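Local coordinates for protein beta-2-microglobulin (Danio rerio, PDB 4M9O) that forms the light chain of class I major histocompatibility complexes and so takes part in presenting peptide antigens to the immune system, at residues Cys27-Phe32 and Cys82-Met87; His33-Ser38 and Trp62-Thr67; Asp78-Ser83 and Phe93-Asn98. All coordinates share one frame; numbering follows the deposited sequence.

Contact 1 of 3, residues Cys27-Phe32 and Cys82-Met87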
# COMPACT_ATOMS: atom_id res chain seq x y z
N CYS A 27 0.27 1.19 -2.76
CA CYS A 27 -0.50 0.25 -1.98
C CYS A 27 -1.96 0.58 -2.12
O CYS A 27 -2.37 1.60 -1.73
CB CYS A 27 -0.13 0.29 -0.51
SG CYS A 27 -0.91 -0.91 0.57
N TYR A 28 -2.72 -0.32 -2.66
CA TYR A 28 -4.12 -0.15 -2.91
C TYR A 28 -4.95 -1.06 -2.05
O TYR A 28 -4.73 -2.23 -2.02
CB TYR A 28 -4.42 -0.38 -4.37
CG TYR A 28 -5.87 -0.32 -4.76
CD1 TYR A 28 -6.50 0.87 -4.93
CD2 TYR A 28 -6.57 -1.47 -5.05
CE1 TYR A 28 -7.78 0.91 -5.32
CE2 TYR A 28 -7.85 -1.43 -5.43
CZ TYR A 28 -8.45 -0.23 -5.57
OH TYR A 28 -9.70 -0.13 -5.94
N VAL A 29 -5.88 -0.47 -1.33
CA VAL A 29 -6.70 -1.17 -0.40
C VAL A 29 -8.19 -1.00 -0.70
O VAL A 29 -8.66 0.05 -0.93
CB VAL A 29 -6.42 -0.77 1.02
CG1 VAL A 29 -7.22 -1.59 1.91
CG2 VAL A 29 -5.00 -0.91 1.35
N SER A 30 -8.88 -2.11 -0.72
CA SER A 30 -10.21 -2.13 -1.21
C SER A 30 -11.13 -3.14 -0.56
O SER A 30 -10.71 -4.07 -0.03
CB SER A 30 -10.14 -2.39 -2.71
OG SER A 30 -11.40 -2.36 -3.26
N SER A 31 -12.42 -2.91 -0.70
CA SER A 31 -13.50 -3.79 -0.29
C SER A 31 -13.61 -4.18 1.17
O SER A 31 -13.96 -5.26 1.47
CB SER A 31 -13.48 -5.05 -1.14
OG SER A 31 -13.33 -4.76 -2.47
N PHE A 32 -13.31 -3.27 2.06
CA PHE A 32 -13.30 -3.53 3.46
C PHE A 32 -14.51 -2.87 4.06
O PHE A 32 -14.95 -1.91 3.55
CB PHE A 32 -12.04 -2.98 4.12
CG PHE A 32 -11.68 -1.62 3.65
CD1 PHE A 32 -12.11 -0.53 4.30
CD2 PHE A 32 -10.95 -1.43 2.50
CE1 PHE A 32 -11.80 0.70 3.86
CE2 PHE A 32 -10.67 -0.21 2.08
CZ PHE A 32 -11.11 0.85 2.76
N CYS A 82 3.91 -2.63 2.70
CA CYS A 82 2.73 -1.86 2.99
C CYS A 82 2.10 -2.44 4.21
O CYS A 82 1.90 -3.59 4.28
CB CYS A 82 1.74 -1.89 1.83
SG CYS A 82 0.22 -1.08 2.08
N SER A 83 1.82 -1.61 5.18
CA SER A 83 1.23 -2.04 6.42
C SER A 83 -0.21 -1.57 6.52
O SER A 83 -0.45 -0.43 6.42
CB SER A 83 2.06 -1.51 7.55
OG SER A 83 1.72 -2.01 8.79
N VAL A 84 -1.14 -2.49 6.71
CA VAL A 84 -2.56 -2.17 6.80
C VAL A 84 -3.25 -2.59 8.11
O VAL A 84 -3.26 -3.72 8.46
CB VAL A 84 -3.32 -2.79 5.62
CG1 VAL A 84 -4.73 -2.43 5.64
CG2 VAL A 84 -2.71 -2.44 4.33
N ARG A 85 -3.83 -1.64 8.81
CA ARG A 85 -4.59 -1.89 10.00
C ARG A 85 -6.10 -1.69 9.79
O ARG A 85 -6.54 -0.67 9.39
CB ARG A 85 -4.08 -1.05 11.16
CG ARG A 85 -4.75 -1.27 12.49
CD ARG A 85 -3.81 -0.99 13.62
NE ARG A 85 -4.29 -1.33 14.94
CZ ARG A 85 -3.94 -2.39 15.65
NH1 ARG A 85 -3.13 -3.30 15.17
NH2 ARG A 85 -4.44 -2.55 16.85
N HIS A 86 -6.82 -2.76 10.06
CA HIS A 86 -8.26 -2.82 10.01
C HIS A 86 -8.76 -3.67 11.17
O HIS A 86 -8.24 -4.70 11.40
CB HIS A 86 -8.65 -3.49 8.72
CG HIS A 86 -10.10 -3.46 8.41
ND1 HIS A 86 -10.83 -4.59 8.23
CD2 HIS A 86 -10.96 -2.44 8.25
CE1 HIS A 86 -12.07 -4.28 7.97
NE2 HIS A 86 -12.18 -2.98 7.97
N MET A 87 -9.79 -3.23 11.87
CA MET A 87 -10.40 -3.99 12.95
C MET A 87 -9.40 -4.44 14.01
O MET A 87 -9.46 -5.52 14.47
CB MET A 87 -11.11 -5.22 12.40
CG MET A 87 -12.33 -4.97 11.55
SD MET A 87 -13.52 -4.15 12.45
CE MET A 87 -14.34 -5.52 13.14
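Cys-27 and Cys-82 are joined through their sulfurs, SG to SG 1.9 Å, in the disulfide that pins the two sheets of this immunoglobulin C1-type domain together. Each SG, anti to its own backbone N, points across to the other strand, and the bridge itself turns through a chi3 of -71°. The strand portions 27-30 and 82-86 run within 23° of parallel, their segment axes 8.6 Å apart at closest approach.

Apolar packing takes over next to the bridge. Val-29 and Val-84 meet tip to tip, CG2 to CG2 at 4.1 Å, and Ile-37 lies against both.

The aromatic pair comes last. Phe-32 puts its CB over one face of the His-86 imidazole, a CH-pi contact, while its ring edge turns toward that same face in an offset edge-to-face arrangement, planes at 70°. Met-87 CG lies over the opposite face. The NE2 of His-86 is hydrogen-bonded to Pro-34 O, which helps fix the rotation of the ring.

The chemistry thus passes from a covalent tie through aliphatic contact to an imidazole that probably carries a hydrogen on NE2, since that atom bonds a carbonyl oxygen.

Contact 2 of 3, residues His33-Ser38 and Trp62-Thr67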
# COMPACT_ATOMS: atom_id res chain seq x y z
N HIS A 33 -15.03 -3.47 5.12
CA HIS A 33 -16.10 -2.98 5.98
C HIS A 33 -15.72 -3.33 7.44
O HIS A 33 -15.43 -4.44 7.71
CB HIS A 33 -17.40 -3.73 5.74
CG HIS A 33 -17.95 -3.65 4.37
ND1 HIS A 33 -18.18 -2.47 3.73
CD2 HIS A 33 -18.42 -4.61 3.56
CE1 HIS A 33 -18.74 -2.70 2.57
NE2 HIS A 33 -18.88 -4.00 2.44
N PRO A 34 -15.77 -2.40 8.38
CA PRO A 34 -16.13 -1.01 8.19
C PRO A 34 -15.07 -0.13 7.53
O PRO A 34 -13.97 -0.56 7.53
CB PRO A 34 -16.38 -0.56 9.63
CG PRO A 34 -15.54 -1.38 10.40
CD PRO A 34 -15.46 -2.67 9.78
N PRO A 35 -15.41 1.09 7.23
CA PRO A 35 -14.52 1.97 6.52
C PRO A 35 -13.42 2.59 7.36
O PRO A 35 -12.88 3.50 6.89
CB PRO A 35 -15.46 3.01 5.93
CG PRO A 35 -16.61 2.95 6.74
CD PRO A 35 -16.79 1.56 7.14
N ASP A 36 -13.16 2.16 8.57
CA ASP A 36 -12.03 2.67 9.32
C ASP A 36 -10.82 1.83 9.05
O ASP A 36 -10.81 0.68 9.31
CB ASP A 36 -12.32 2.71 10.81
CG ASP A 36 -12.95 4.01 11.25
OD1 ASP A 36 -12.66 5.05 10.68
OD2 ASP A 36 -13.71 4.02 12.20
N ILE A 37 -9.80 2.46 8.52
CA ILE A 37 -8.62 1.77 8.11
C ILE A 37 -7.37 2.65 8.23
O ILE A 37 -7.46 3.83 8.22
CB ILE A 37 -8.81 1.20 6.69
CG1 ILE A 37 -7.94 -0.02 6.47
CG2 ILE A 37 -8.59 2.24 5.66
CD1 ILE A 37 -8.40 -0.91 5.45
N SER A 38 -6.21 2.05 8.31
CA SER A 38 -4.99 2.80 8.16
C SER A 38 -3.83 2.09 7.51
O SER A 38 -3.64 0.92 7.68
CB SER A 38 -4.62 3.50 9.45
OG SER A 38 -3.61 2.89 10.11
N TRP A 62 -21.43 0.14 -1.75
CA TRP A 62 -20.80 -0.90 -0.97
C TRP A 62 -19.27 -0.84 -0.91
O TRP A 62 -18.68 -1.30 0.01
CB TRP A 62 -21.25 -2.26 -1.47
CG TRP A 62 -20.57 -2.71 -2.64
CD1 TRP A 62 -20.89 -2.43 -3.89
CD2 TRP A 62 -19.43 -3.51 -2.69
NE1 TRP A 62 -20.03 -3.00 -4.73
CE2 TRP A 62 -19.11 -3.69 -4.02
CE3 TRP A 62 -18.62 -4.10 -1.74
CZ2 TRP A 62 -18.04 -4.40 -4.42
CZ3 TRP A 62 -17.57 -4.82 -2.14
CH2 TRP A 62 -17.27 -4.96 -3.47
N GLN A 63 -18.64 -0.32 -1.93
CA GLN A 63 -17.21 -0.42 -2.03
C GLN A 63 -16.38 0.78 -1.61
O GLN A 63 -16.45 1.81 -2.16
CB GLN A 63 -16.79 -0.91 -3.39
CG GLN A 63 -15.37 -1.37 -3.40
CD GLN A 63 -14.90 -1.77 -4.74
OE1 GLN A 63 -15.04 -1.03 -5.68
NE2 GLN A 63 -14.34 -2.92 -4.84
N PHE A 64 -15.56 0.56 -0.63
CA PHE A 64 -14.64 1.54 -0.15
C PHE A 64 -13.26 1.25 -0.74
O PHE A 64 -12.88 0.14 -0.84
CB PHE A 64 -14.60 1.50 1.38
CG PHE A 64 -15.86 2.01 2.06
CD1 PHE A 64 -16.12 3.33 2.15
CD2 PHE A 64 -16.73 1.16 2.66
CE1 PHE A 64 -17.22 3.76 2.77
CE2 PHE A 64 -17.82 1.62 3.27
CZ PHE A 64 -18.07 2.90 3.32
N HIS A 65 -12.53 2.27 -1.12
CA HIS A 65 -11.16 2.11 -1.52
C HIS A 65 -10.23 3.29 -1.22
O HIS A 65 -10.64 4.40 -1.19
CB HIS A 65 -10.99 1.60 -2.95
CG HIS A 65 -11.45 2.54 -3.99
ND1 HIS A 65 -10.64 3.51 -4.53
CD2 HIS A 65 -12.64 2.68 -4.59
CE1 HIS A 65 -11.31 4.19 -5.43
NE2 HIS A 65 -12.53 3.70 -5.49
N LEU A 66 -8.99 2.96 -0.99
CA LEU A 66 -7.98 3.88 -0.63
C LEU A 66 -6.66 3.52 -1.28
O LEU A 66 -6.33 2.39 -1.35
CB LEU A 66 -7.85 3.83 0.88
CG LEU A 66 -7.27 4.95 1.68
CD1 LEU A 66 -8.09 6.18 1.54
CD2 LEU A 66 -7.19 4.56 3.13
N THR A 67 -5.90 4.51 -1.68
CA THR A 67 -4.59 4.33 -2.24
C THR A 67 -3.49 5.16 -1.58
O THR A 67 -3.63 6.31 -1.41
CB THR A 67 -4.62 4.63 -3.74
OG1 THR A 67 -5.49 3.73 -4.38
CG2 THR A 67 -3.27 4.54 -4.36
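As modelled, His-33 CE1 lies 2.9 Å from Trp-62 O, so short that the orientation of the imidazole is doubtful; a flipped ring would exchange CE1 with NE2. The oxygen sits at the imidazole edge, near the ring plane. The chain it belongs to, at the start of inner strand 63-72, is irregular, Trp-62 and Gln-63 forming a classic beta bulge opposite Glu-59. The His-33 side chain crosses those of Trp-62 and Phe-64 at about a right angle. Its NE2 comes to the edge of the indole at CE3, 4.2 Å away, and its ND1 to the edge of the Phe-64 ring at CD2.

The cis peptide bond before Pro-34 lies in the loop that brings Pro-35 over Phe-64. Pro-35 CB sits above the centre of the phenyl face, 3.6 Å from the ring centroid and 8° off its normal, a CH-pi contact; CG leans outward over CZ at 3.7 Å. Phe-64 also stacks with Phe-58 and touches Leu-56, so the ring ties the loop to strand 52-59 as well. An alanine in place of Phe-64 would probably leave Pro-35 without its aromatic platform and His-33 ND1 without its ring neighbour, opening a gap between loop and strand.

Farther in, Ile-37 and Leu-66 slide past each other in opposite directions, Ile-37 CG2 meeting Leu-66 CD2 at 3.7 Å. Ile-37 belongs to the 33-38 loop between strands 23-30 and 38-43, so this pair joins the crossing between the two sheets to strand 63-72.

Loop and strand are therefore held here chiefly by a proline C-H over one phenyl face and by aliphatic packing, an attachment that depends on close shape fit.

Contact 3 of 3, residues Asp78-Ser83 and Phe93-Asn98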
# COMPACT_ATOMS: atom_id res chain seq x y z
N ASP A 78 17.12 -4.00 -0.47
CA ASP A 78 16.10 -3.19 0.20
C ASP A 78 14.79 -3.97 0.32
O ASP A 78 14.51 -4.77 -0.50
CB ASP A 78 15.86 -1.89 -0.52
CG ASP A 78 16.95 -0.87 -0.33
OD1 ASP A 78 17.79 -1.02 0.54
OD2 ASP A 78 16.94 0.12 -1.04
N GLU A 79 14.02 -3.73 1.36
CA GLU A 79 12.72 -4.32 1.50
C GLU A 79 11.63 -3.24 1.62
O GLU A 79 11.74 -2.37 2.41
CB GLU A 79 12.71 -5.29 2.68
CG GLU A 79 11.35 -5.72 3.11
CD GLU A 79 11.31 -6.50 4.39
OE1 GLU A 79 11.54 -7.69 4.35
OE2 GLU A 79 11.01 -5.94 5.43
N TYR A 80 10.60 -3.31 0.79
CA TYR A 80 9.47 -2.40 0.82
C TYR A 80 8.20 -3.13 1.15
O TYR A 80 7.89 -4.11 0.56
CB TYR A 80 9.32 -1.64 -0.48
CG TYR A 80 10.45 -0.74 -0.82
CD1 TYR A 80 10.47 0.55 -0.42
CD2 TYR A 80 11.52 -1.19 -1.54
CE1 TYR A 80 11.50 1.35 -0.72
CE2 TYR A 80 12.54 -0.41 -1.82
CZ TYR A 80 12.53 0.86 -1.43
OH TYR A 80 13.59 1.62 -1.70
N THR A 81 7.48 -2.62 2.13
CA THR A 81 6.23 -3.18 2.59
C THR A 81 5.13 -2.16 2.84
O THR A 81 5.37 -1.02 3.16
CB THR A 81 6.40 -4.02 3.87
OG1 THR A 81 6.78 -3.17 4.90
CG2 THR A 81 7.41 -5.04 3.74
N CYS A 82 3.91 -2.63 2.70
CA CYS A 82 2.73 -1.86 2.99
C CYS A 82 2.10 -2.44 4.21
O CYS A 82 1.90 -3.59 4.28
CB CYS A 82 1.74 -1.89 1.83
SG CYS A 82 0.22 -1.08 2.08
N SER A 83 1.82 -1.61 5.18
CA SER A 83 1.23 -2.04 6.42
C SER A 83 -0.21 -1.57 6.52
O SER A 83 -0.45 -0.43 6.42
CB SER A 83 2.06 -1.51 7.55
OG SER A 83 1.72 -2.01 8.79
N PHE A 93 2.28 -6.35 3.81
CA PHE A 93 2.31 -6.87 2.46
C PHE A 93 3.57 -6.41 1.75
O PHE A 93 3.80 -5.27 1.58
CB PHE A 93 1.04 -6.49 1.71
CG PHE A 93 -0.21 -6.93 2.38
CD1 PHE A 93 -0.87 -8.05 1.98
CD2 PHE A 93 -0.71 -6.26 3.46
CE1 PHE A 93 -1.98 -8.46 2.58
CE2 PHE A 93 -1.83 -6.68 4.05
CZ PHE A 93 -2.46 -7.79 3.62
N SER A 94 4.39 -7.36 1.36
CA SER A 94 5.66 -7.08 0.71
C SER A 94 5.58 -6.80 -0.79
O SER A 94 4.84 -7.40 -1.45
CB SER A 94 6.63 -8.22 0.96
OG SER A 94 6.97 -8.34 2.31
N TRP A 95 6.36 -5.88 -1.29
CA TRP A 95 6.50 -5.69 -2.71
C TRP A 95 7.51 -6.74 -3.17
O TRP A 95 8.60 -6.76 -2.73
CB TRP A 95 6.99 -4.29 -3.05
CG TRP A 95 7.20 -4.05 -4.52
CD1 TRP A 95 6.31 -4.23 -5.49
CD2 TRP A 95 8.37 -3.59 -5.14
NE1 TRP A 95 6.83 -3.91 -6.67
CE2 TRP A 95 8.11 -3.51 -6.49
CE3 TRP A 95 9.64 -3.23 -4.68
CZ2 TRP A 95 9.06 -3.10 -7.40
CZ3 TRP A 95 10.56 -2.82 -5.58
CH2 TRP A 95 10.26 -2.75 -6.92
N GLU A 96 7.06 -7.57 -4.08
CA GLU A 96 7.77 -8.73 -4.56
C GLU A 96 7.91 -8.67 -6.07
O GLU A 96 7.15 -9.28 -6.76
CB GLU A 96 6.98 -9.99 -4.22
CG GLU A 96 6.98 -10.42 -2.76
CD GLU A 96 6.05 -11.60 -2.43
OE1 GLU A 96 5.36 -12.12 -3.32
OE2 GLU A 96 6.02 -12.03 -1.25
N PRO A 97 8.86 -7.91 -6.59
CA PRO A 97 9.07 -7.91 -8.02
C PRO A 97 9.97 -9.08 -8.34
O PRO A 97 10.43 -9.75 -7.46
CB PRO A 97 9.82 -6.63 -8.24
CG PRO A 97 10.57 -6.49 -7.06
CD PRO A 97 9.71 -6.90 -5.97
N ASN A 98 10.24 -9.28 -9.59
CA ASN A 98 11.28 -10.19 -9.93
C ASN A 98 12.19 -9.38 -10.78
O ASN A 98 11.91 -9.10 -11.92
CB ASN A 98 10.77 -11.40 -10.65
CG ASN A 98 11.75 -12.52 -10.61
OD1 ASN A 98 12.84 -12.41 -11.15
ND2 ASN A 98 11.40 -13.61 -9.95
O HOH W 1 10.39 -5.30 -1.43
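The strand portions of 78-83 and 93-98 pair antiparallel, Cys-82 with Phe-93 as a hydrogen-bonded pair and Thr-81 with Ser-94 as a non-hydrogen-bonded one. Cys-82 N donates to Phe-93 O at 2.9 Å, and Phe-93 N returns a bond to Cys-82 O at 2.8 Å. One step on, Trp-95 N reaches Tyr-80 O at 3.0 Å, almost perfectly straight at 179°. Thr-81 CA also approaches Phe-93 O in a CA-H...O contact. In the same Tyr-80/Trp-95 pair, whose CA atoms stand 5.7 Å apart, a water takes the place of a second direct bond: it accepts from Tyr-80 N at 3.0 Å and donates to Trp-95 O at 2.7 Å.

This is the hairpin of strands 80-86 and 89-94, an edge of the immunoglobulin sandwich: 89-94 is the outermost strand of its sheet within the chain, while strand 38-43 pairs with 80-86 on its other side. Cys-82 and Phe-93 both point inward to the opposing sheet, where Cys-82 enters the disulfide and Phe-93 rests on Val-9 and Val-11.

The Phe-93 ring presents its edge to Cys-82 O, in plane, with CD2 nearest. On the other face of the sheet, Thr-81 sets its methyl CG2 against Ser-94 OG at 3.6 Å. Trp-95 CG stands anti to its backbone N (chi1 178°), which starts the indole out alongside Tyr-80. The two side chains lie side by side, pointing the same way, with Tyr-80 CD2 4.2 Å from Trp-95 CE3; both also meet the ring of Phe-72 and touch Leu-25. One face of the indole carries Pro-97 CD over its centre.

Contacts 1 and 3 share Cys-82 and Ser-83: strand 80-86 bonds to its hairpin neighbour 89-94 in contact 3 and is bridged to the opposite sheet in contact 1, their centres about 15 Å apart. Contact 2 is nested, along the chain, within the loop closed by contact 1, and the two centres are only about 7 Å apart. They are stitched together by probable backbone hydrogen bonds, Val-29 N to Leu-66 O at 2.9 Å and Arg-85 N to Ser-38 O at 2.8 Å. Contacts 2 and 3 lie on opposite sides of the chain's centre, centres about 21 Å apart; contact 1 shares its side of the centre with contact 2 and its strand 80-86 with contact 3.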